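Local coordinates for protein CptN Toxin (Eubacterium rectale DSM 17629, PDB 4RMO) that acts as the toxin of a type III toxin-antitoxin system, probably an RNA-cleaving enzyme like its ToxN relatives, and is bound to its pseudoknot RNA antitoxin, at residues 11-16 / 147-152; 74-77 / 83-86; 87-92 / 123-128. All coordinates share one frame; numbering follows the deposited sequence.

How the interactions relate
Interactions 2 and 3 form one continuous region, with centres about 12 Å apart, whereas interaction 1 sits apart on the other side of the chain's centre from interaction 2, about 26 Å away between centres. Strand 84-87 runs straight from interaction 2 into the loop of interaction 3: His75 O is 2.8 Å from Phe87 N, and His75 ND1 lies 3.1 Å from Lys125 NZ, both probable hydrogen bonds. Interaction 1 comes within about 7 Å of interaction 3 at the nearest atoms but does not touch it. The loop of interaction 3 bonds directly to the RNA, whereas the nearest atoms of interactions 2 and 1 lie about 4 Å and 8 Å from it.

Interaction 1 (11-16 / 147-152); sequences DRFFSD and QKIYER
Asp16 and Ile149 mark the nearest backbone approach of two helices, with their CA atoms 9.5 Å apart, so side chains rather than main chains make the contact. It is a helix-helix contact beside strand 93-96 of the antiparallel sheet: helix 11-17 follows the N-terminal strand 6-9, and helix 146-153 brings the C-terminal end of the chain up to it. The evidence for a light contact is the summed buried area of 149 Å², which rests on two pairs. In the apolar pair, Phe13 presents the far end of its ring, CZ, to the Ile149 methyl CG2 at 4.0 Å. The ring gets there because CG lies anti to the backbone N (chi1 175°), which carries it across the gap, and the two side chains meet at about a right angle. The Phe13 ring is also held from its own helix, its CD2 sitting over the centre of the Phe14 ring, while Tyr99 packs against it edge-to-face and Phe93 meets it from strand 93-96. Ile149 in turn touches Pro94, so both residues also pack on that strand. The polar pair is looser. Arg152 reaches back toward Asp16 until NH2 stands 3.7 Å from Asp16 CB, yet Asp16 OD2 is 4.3 Å from that NH2 and well out of the guanidinium plane, an attraction of charges only. Within its helix Asp16 OD2 has a long salt bridge to Arg12 NE (3.7 Å), toward the rim over one face of that guanidinium, no N-H pointing at it. The carboxylate's directed bond comes from elsewhere: Tyr99 OH is hydrogen-bonded to Asp16 OD2.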
# COMPACT_ATOMS: atom_id res chain seq x y z
N ASP A 11 4.42 1.54 -38.66
CA ASP A 11 5.34 2.57 -39.18
C ASP A 11 4.60 3.79 -39.70
O ASP A 11 5.10 4.93 -39.66
CB ASP A 11 6.28 1.97 -40.26
CG ASP A 11 7.45 1.19 -39.65
OD1 ASP A 11 7.79 1.38 -38.45
OD2 ASP A 11 7.99 0.31 -40.36
N ARG A 12 3.38 3.55 -40.16
CA ARG A 12 2.52 4.63 -40.65
C ARG A 12 2.41 5.76 -39.64
O ARG A 12 2.31 6.93 -40.01
CB ARG A 12 1.15 4.05 -40.94
CG ARG A 12 0.29 4.85 -41.86
CD ARG A 12 -1.18 4.50 -41.63
NE ARG A 12 -2.02 5.58 -42.19
CZ ARG A 12 -3.24 5.95 -41.79
NH1 ARG A 12 -3.93 5.30 -40.84
NH2 ARG A 12 -3.81 7.00 -42.38
N PHE A 13 2.34 5.42 -38.35
CA PHE A 13 2.27 6.44 -37.30
C PHE A 13 3.47 7.39 -37.41
O PHE A 13 3.31 8.61 -37.43
CB PHE A 13 2.22 5.84 -35.91
CG PHE A 13 2.27 6.87 -34.80
CD1 PHE A 13 1.16 7.57 -34.45
CD2 PHE A 13 3.46 7.11 -34.11
CE1 PHE A 13 1.21 8.49 -33.41
CE2 PHE A 13 3.52 8.03 -33.09
CZ PHE A 13 2.40 8.74 -32.74
N PHE A 14 4.64 6.81 -37.54
CA PHE A 14 5.84 7.60 -37.54
C PHE A 14 6.02 8.42 -38.83
O PHE A 14 6.49 9.57 -38.78
CB PHE A 14 7.03 6.70 -37.24
CG PHE A 14 6.95 6.10 -35.84
CD1 PHE A 14 7.44 6.81 -34.75
CD2 PHE A 14 6.29 4.92 -35.61
CE1 PHE A 14 7.34 6.27 -33.48
CE2 PHE A 14 6.17 4.38 -34.34
CZ PHE A 14 6.71 5.05 -33.28
N SER A 15 5.64 7.84 -39.97
CA SER A 15 5.70 8.60 -41.24
C SER A 15 4.60 9.67 -41.27
O SER A 15 4.90 10.80 -41.61
CB SER A 15 5.64 7.65 -42.47
OG SER A 15 4.43 6.90 -42.47
N ASP A 16 3.40 9.40 -40.76
CA ASP A 16 2.39 10.49 -40.61
C ASP A 16 2.85 11.63 -39.72
O ASP A 16 2.73 12.78 -40.11
CB ASP A 16 1.07 9.98 -40.03
CG ASP A 16 0.23 9.20 -41.04
OD1 ASP A 16 0.62 9.12 -42.22
OD2 ASP A 16 -0.83 8.68 -40.62
N GLN A 147 2.54 17.88 -28.32
CA GLN A 147 1.38 18.76 -28.53
C GLN A 147 0.88 18.69 -30.00
O GLN A 147 -0.30 18.49 -30.28
CB GLN A 147 1.72 20.21 -28.14
CG GLN A 147 0.53 21.16 -28.09
CD GLN A 147 -0.61 20.69 -27.17
OE1 GLN A 147 -0.40 19.95 -26.19
NE2 GLN A 147 -1.84 21.15 -27.47
N LYS A 148 1.80 18.78 -30.93
CA LYS A 148 1.44 18.70 -32.33
C LYS A 148 0.78 17.35 -32.65
O LYS A 148 -0.28 17.31 -33.29
CB LYS A 148 2.69 18.90 -33.20
CG LYS A 148 2.40 19.01 -34.68
CD LYS A 148 3.67 19.36 -35.44
CE LYS A 148 3.66 18.62 -36.77
NZ LYS A 148 4.58 19.22 -37.78
N ILE A 149 1.36 16.26 -32.15
CA ILE A 149 0.79 14.91 -32.36
C ILE A 149 -0.60 14.80 -31.74
O ILE A 149 -1.54 14.32 -32.36
CB ILE A 149 1.68 13.79 -31.79
CG1 ILE A 149 3.04 13.78 -32.49
CG2 ILE A 149 1.01 12.45 -32.01
CD1 ILE A 149 4.10 12.99 -31.76
N TYR A 150 -0.71 15.28 -30.51
CA TYR A 150 -1.98 15.25 -29.80
C TYR A 150 -3.09 15.97 -30.58
O TYR A 150 -4.18 15.43 -30.75
CB TYR A 150 -1.79 15.91 -28.44
CG TYR A 150 -2.92 15.82 -27.45
CD1 TYR A 150 -3.37 14.59 -27.00
CD2 TYR A 150 -3.46 16.96 -26.87
CE1 TYR A 150 -4.36 14.51 -26.04
CE2 TYR A 150 -4.45 16.89 -25.90
CZ TYR A 150 -4.90 15.67 -25.50
OH TYR A 150 -5.87 15.56 -24.54
N GLU A 151 -2.79 17.15 -31.10
CA GLU A 151 -3.79 17.91 -31.91
C GLU A 151 -4.13 17.18 -33.20
O GLU A 151 -5.29 17.08 -33.56
CB GLU A 151 -3.29 19.34 -32.21
CG GLU A 151 -3.17 20.13 -30.90
CD GLU A 151 -2.58 21.51 -31.07
OE1 GLU A 151 -2.04 21.81 -32.16
OE2 GLU A 151 -2.64 22.29 -30.11
N ARG A 152 -3.12 16.62 -33.87
CA ARG A 152 -3.41 15.86 -35.09
C ARG A 152 -4.35 14.71 -34.80
O ARG A 152 -5.26 14.44 -35.60
CB ARG A 152 -2.13 15.35 -35.73
CG ARG A 152 -2.28 14.84 -37.15
CD ARG A 152 -1.12 15.30 -38.05
NE ARG A 152 -0.71 14.50 -39.22
CZ ARG A 152 -1.44 13.59 -39.87
NH1 ARG A 152 -2.69 13.29 -39.53
NH2 ARG A 152 -0.89 12.97 -40.88

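Interaction 2 (74-77 / 83-86); sequences IHIV and HESA
Ile76 lays its CG1 branch alongside Ala86, 4.0 Å from the CB methyl, in the apolar meeting of two neighbouring strands. CG1 is anti to the carbonyl carbon (chi1 -69°), which turns it toward the Ala86 strand, while the other methyl, CG2, turns toward Glu84, whose OE2 stays at a loose 4.2 Å. Ile76 and Ala86 are the non-hydrogen-bonded pair of an antiparallel beta hairpin, strands 75-78 and 84-87, and their CA atoms come to 4.4 Å. One step along, Val77 and Ser85 form the hydrogen-bonded pair, with CA atoms 5.6 Å apart and side chains on the other face of the sheet. Both bonds of that pair are nearly straight: Val77 N gives to Ser85 O at 3.1 Å and 161°, and Ser85 N gives to Val77 O at 2.9 Å and 166°. Each carbonyl also receives a CA-H contact, Ser85 O from Ile76 CA at 3.3 Å and Val77 O from Glu84 CA at 3.6 Å, so both oxygens are approached by two hydrogens. The ladder goes on beyond the pair through backbone bonds of His75 with Phe87, and Ala86 bonds on its far side to Ser51 of strand 44-51, which places strand 84-87 inside the sheet. On the face of Ile76, helix 54-65 contributes Lys58. Ser85 OG is taken by a modified side chain of another protein chain, which joins this hairpin to the assembly. Because the directed bonds between the strands are all main chain to main chain, the chemistry implies that the backbone bonds hold this pairing in place and need no particular side chain, leaving polar groups such as Ser85 OG to bond outside the hairpin.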
# COMPACT_ATOMS: atom_id res chain seq x y z
N ILE A 74 13.30 8.18 -16.79
CA ILE A 74 13.70 6.84 -17.16
C ILE A 74 13.49 5.91 -15.99
O ILE A 74 13.84 6.23 -14.84
CB ILE A 74 15.15 6.84 -17.53
CG1 ILE A 74 15.30 7.48 -18.89
CG2 ILE A 74 15.69 5.43 -17.61
CD1 ILE A 74 16.59 8.22 -18.96
N HIS A 75 12.91 4.77 -16.28
CA HIS A 75 12.72 3.73 -15.26
C HIS A 75 13.14 2.39 -15.88
O HIS A 75 12.72 2.03 -16.99
CB HIS A 75 11.27 3.71 -14.84
CG HIS A 75 10.99 2.77 -13.71
ND1 HIS A 75 11.33 3.04 -12.40
CD2 HIS A 75 10.38 1.57 -13.69
CE1 HIS A 75 10.98 2.03 -11.63
NE2 HIS A 75 10.40 1.12 -12.39
N ILE A 76 13.98 1.68 -15.16
CA ILE A 76 14.55 0.42 -15.62
C ILE A 76 14.01 -0.68 -14.76
O ILE A 76 14.07 -0.62 -13.53
CB ILE A 76 16.08 0.46 -15.54
CG1 ILE A 76 16.61 1.44 -16.58
CG2 ILE A 76 16.66 -0.91 -15.82
CD1 ILE A 76 18.07 1.75 -16.43
N VAL A 77 13.42 -1.67 -15.39
CA VAL A 77 12.90 -2.80 -14.67
C VAL A 77 12.99 -4.07 -15.51
O VAL A 77 12.99 -4.04 -16.75
CB VAL A 77 11.45 -2.52 -14.23
CG1 VAL A 77 10.51 -2.48 -15.41
CG2 VAL A 77 10.97 -3.56 -13.22
N HIS A 83 14.54 -10.05 -18.73
CA HIS A 83 15.58 -9.09 -19.06
C HIS A 83 15.17 -7.66 -18.70
O HIS A 83 13.99 -7.34 -18.68
CB HIS A 83 15.94 -9.17 -20.55
CG HIS A 83 16.37 -10.55 -20.97
ND1 HIS A 83 15.59 -11.37 -21.76
CD2 HIS A 83 17.46 -11.27 -20.64
CE1 HIS A 83 16.21 -12.52 -21.94
NE2 HIS A 83 17.34 -12.49 -21.27
N GLU A 84 16.19 -6.84 -18.40
CA GLU A 84 16.01 -5.46 -18.01
C GLU A 84 15.68 -4.60 -19.22
O GLU A 84 16.28 -4.74 -20.27
CB GLU A 84 17.27 -4.94 -17.33
CG GLU A 84 17.36 -5.45 -15.91
CD GLU A 84 18.45 -4.77 -15.11
OE1 GLU A 84 19.57 -4.59 -15.63
OE2 GLU A 84 18.15 -4.34 -13.98
N SER A 85 14.69 -3.72 -19.06
CA SER A 85 14.30 -2.77 -20.09
C SER A 85 14.22 -1.37 -19.52
O SER A 85 13.71 -1.18 -18.41
CB SER A 85 12.92 -3.12 -20.63
OG SER A 85 12.88 -4.41 -21.22
N ALA A 86 14.64 -0.38 -20.31
CA ALA A 86 14.48 0.99 -19.98
C ALA A 86 13.22 1.58 -20.61
O ALA A 86 13.02 1.48 -21.80
CB ALA A 86 15.69 1.77 -20.44

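Interaction 3 (87-92 / 123-128); sequences FLIQDM and EQKARK. With nucleotides of chain B.
The RNA-binding loop of the toxin, residues 87-92, rests on helix 116-134 through Ile89, Met92, Lys125 and Ala126. The two branches of Ile89 divide the helix surface: CG2 presses against Ala126 CA at 3.7 Å, and CD1 meets Lys125 CB, also at 3.7 Å, where the two side chains cross at about a right angle. In Met92, modelled as selenomethionine, SE comes to 3.6 Å from Ala126 O, and the bend at the third torsion (-68°) turns the CE methyl onto Ala126 CB. Lys125 NZ is used outside the contact, by Cys71 O and His75 ND1. Between the strands 84-87 and 93-96 the chain makes an inverse gamma turn centred on Leu88, then a short 3-10 segment at 89-90, and this sends Ile89 to the helix while Gln90 and Asp91 reach the RNA. Gln90 makes two bonds to U4 of chain B: OE1 accepts from N3 at 2.7 Å, and NE2 gives to O4 at 2.7 Å and 172°. Asp91 clasps the edge of G3 of chain B, OD2 accepting from N1 at 2.8 Å and 175°, OD1 from N2 at 2.8 Å. A further bond from Gln90 NE2 meets Asp91 OD2 from above the carboxylate plane, linking the two base-contacting side chains. On the helix itself, Arg127 brings its guanidinium edge near OP2 of U26 of chain B, and CD lies 3.6 Å from that oxygen.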
# COMPACT_ATOMS: atom_id res chain seq x y z
N PHE A 87 12.39 2.20 -19.77
CA PHE A 87 11.17 2.86 -20.16
C PHE A 87 11.56 4.31 -20.32
O PHE A 87 11.94 4.94 -19.34
CB PHE A 87 10.13 2.75 -19.07
CG PHE A 87 9.46 1.41 -18.98
CD1 PHE A 87 10.16 0.27 -18.54
CD2 PHE A 87 8.12 1.28 -19.24
CE1 PHE A 87 9.52 -0.93 -18.42
CE2 PHE A 87 7.47 0.08 -19.11
CZ PHE A 87 8.18 -1.03 -18.72
N LEU A 88 11.54 4.81 -21.56
CA LEU A 88 11.98 6.17 -21.81
C LEU A 88 10.75 7.07 -21.66
O LEU A 88 10.15 7.53 -22.63
CB LEU A 88 12.65 6.34 -23.14
CG LEU A 88 13.80 5.40 -23.53
CD1 LEU A 88 14.64 5.96 -24.68
CD2 LEU A 88 14.65 4.99 -22.38
N ILE A 89 10.39 7.31 -20.41
CA ILE A 89 9.18 8.03 -20.09
C ILE A 89 9.31 9.46 -20.64
O ILE A 89 8.33 10.06 -21.07
CB ILE A 89 8.96 8.03 -18.56
CG1 ILE A 89 8.96 6.57 -18.07
CG2 ILE A 89 7.66 8.72 -18.22
CD1 ILE A 89 8.63 6.39 -16.59
N GLN A 90 10.54 9.99 -20.59
CA GLN A 90 10.89 11.26 -21.25
C GLN A 90 10.29 11.41 -22.64
O GLN A 90 9.93 12.51 -23.04
CB GLN A 90 12.41 11.37 -21.35
CG GLN A 90 13.06 10.20 -22.06
CD GLN A 90 14.56 10.30 -22.11
OE1 GLN A 90 15.19 10.84 -21.20
NE2 GLN A 90 15.16 9.71 -23.15
N ASP A 91 10.16 10.30 -23.37
CA ASP A 91 9.81 10.33 -24.78
C ASP A 91 8.44 9.77 -25.03
O ASP A 91 8.12 9.30 -26.13
CB ASP A 91 10.84 9.55 -25.58
CG ASP A 91 12.18 10.22 -25.58
OD1 ASP A 91 12.23 11.45 -25.69
OD2 ASP A 91 13.21 9.50 -25.55
N MSE A 92 7.62 9.82 -24.01
CA MSE A 92 6.26 9.31 -24.15
C MSE A 92 5.46 10.16 -25.11
O MSE A 92 5.76 11.35 -25.28
CB MSE A 92 5.57 9.31 -22.80
CG MSE A 92 5.37 10.74 -22.29
SE MSE A 92 4.72 10.69 -20.43
CE MSE A 92 2.94 9.93 -20.70
N GLU A 123 3.40 4.43 -13.89
CA GLU A 123 2.26 5.29 -14.12
C GLU A 123 2.47 6.65 -13.39
O GLU A 123 2.20 7.72 -13.95
CB GLU A 123 0.94 4.58 -13.76
CG GLU A 123 0.14 4.02 -14.98
CD GLU A 123 0.52 2.61 -15.61
OE1 GLU A 123 1.74 2.13 -15.69
OE2 GLU A 123 -0.46 1.96 -16.10
N GLN A 124 2.96 6.61 -12.16
CA GLN A 124 3.17 7.85 -11.43
C GLN A 124 4.21 8.67 -12.08
O GLN A 124 4.09 9.91 -12.13
CB GLN A 124 3.53 7.61 -9.95
CG GLN A 124 2.30 7.17 -9.13
CD GLN A 124 2.63 6.77 -7.67
OE1 GLN A 124 3.74 7.00 -7.18
NE2 GLN A 124 1.63 6.23 -6.98
N LYS A 125 5.28 8.03 -12.51
CA LYS A 125 6.37 8.77 -13.11
C LYS A 125 5.87 9.43 -14.39
O LYS A 125 6.24 10.55 -14.69
CB LYS A 125 7.54 7.84 -13.37
CG LYS A 125 8.30 7.54 -12.11
CD LYS A 125 9.47 6.63 -12.34
CE LYS A 125 10.17 6.28 -11.03
NZ LYS A 125 11.57 5.89 -11.29
N ALA A 126 5.00 8.73 -15.10
CA ALA A 126 4.52 9.19 -16.38
C ALA A 126 3.59 10.36 -16.23
O ALA A 126 3.55 11.24 -17.10
CB ALA A 126 3.81 8.06 -17.10
N ARG A 127 2.78 10.35 -15.19
CA ARG A 127 1.86 11.47 -14.94
C ARG A 127 2.64 12.72 -14.61
O ARG A 127 2.30 13.81 -15.03
CB ARG A 127 0.92 11.13 -13.81
CG ARG A 127 -0.14 10.14 -14.24
CD ARG A 127 -1.19 9.87 -13.12
NE ARG A 127 -2.10 8.81 -13.56
CZ ARG A 127 -3.01 8.95 -14.52
NH1 ARG A 127 -3.21 10.11 -15.14
NH2 ARG A 127 -3.74 7.91 -14.88
N LYS A 128 3.69 12.54 -13.82
CA LYS A 128 4.55 13.62 -13.48
C LYS A 128 5.29 14.17 -14.73
O LYS A 128 5.33 15.37 -14.97
CB LYS A 128 5.57 13.14 -12.47
CG LYS A 128 6.50 14.23 -12.02
CD LYS A 128 7.37 13.82 -10.85
CE LYS A 128 8.41 14.91 -10.56
NZ LYS A 128 9.48 14.52 -9.58
P G B 3 23.84 10.45 -27.59
OP1 G B 3 25.23 10.71 -27.30
OP2 G B 3 23.14 9.34 -26.86
O5' G B 3 22.90 11.70 -27.36
C5' G B 3 23.14 12.95 -28.02
C4' G B 3 21.90 13.82 -27.91
O4' G B 3 20.80 13.13 -28.58
C3' G B 3 21.39 14.08 -26.51
O3' G B 3 22.00 15.24 -25.93
C2' G B 3 19.92 14.35 -26.76
O2' G B 3 19.65 15.68 -27.17
C1' G B 3 19.61 13.35 -27.86
N9 G B 3 19.14 12.06 -27.34
C8 G B 3 19.91 10.98 -27.01
N7 G B 3 19.23 10.00 -26.50
C5 G B 3 17.92 10.45 -26.53
C6 G B 3 16.73 9.81 -26.11
O6 G B 3 16.58 8.67 -25.67
N1 G B 3 15.62 10.63 -26.30
C2 G B 3 15.65 11.91 -26.79
N2 G B 3 14.48 12.55 -26.87
N3 G B 3 16.76 12.51 -27.18
C4 G B 3 17.85 11.72 -27.03
P U B 4 23.10 15.11 -24.77
OP1 U B 4 24.04 16.22 -25.01
OP2 U B 4 23.59 13.71 -24.70
O5' U B 4 22.26 15.32 -23.43
C5' U B 4 21.52 16.53 -23.22
C4' U B 4 20.81 16.46 -21.89
O4' U B 4 19.69 15.52 -22.01
C3' U B 4 21.64 15.95 -20.70
O3' U B 4 21.10 16.42 -19.47
C2' U B 4 21.32 14.46 -20.70
O2' U B 4 21.53 13.78 -19.47
C1' U B 4 19.84 14.49 -21.05
N1 U B 4 19.32 13.26 -21.62
C2 U B 4 18.18 12.71 -21.07
O2 U B 4 17.58 13.22 -20.15
N3 U B 4 17.76 11.55 -21.66
C4 U B 4 18.36 10.88 -22.71
O4 U B 4 17.84 9.88 -23.17
C5 U B 4 19.54 11.52 -23.22
C6 U B 4 19.97 12.66 -22.68
P U B 26 -3.53 13.96 -13.37
OP1 U B 26 -4.77 13.51 -14.05
OP2 U B 26 -2.23 13.24 -13.53
O5' U B 26 -3.11 15.46 -13.75
C5' U B 26 -4.09 16.54 -13.76
C4' U B 26 -3.45 17.80 -14.28
O4' U B 26 -2.28 18.10 -13.47
C3' U B 26 -2.95 17.72 -15.72
O3' U B 26 -3.06 19.00 -16.30
C2' U B 26 -1.46 17.41 -15.54
O2' U B 26 -0.60 17.81 -16.59
C1' U B 26 -1.13 18.22 -14.28
N1 U B 26 0.01 17.67 -13.54
C2 U B 26 1.15 18.44 -13.45
O2 U B 26 1.24 19.55 -13.96
N3 U B 26 2.19 17.86 -12.77
C4 U B 26 2.21 16.61 -12.18
O4 U B 26 3.22 16.23 -11.59
C5 U B 26 0.98 15.89 -12.29
C6 U B 26 -0.04 16.42 -12.97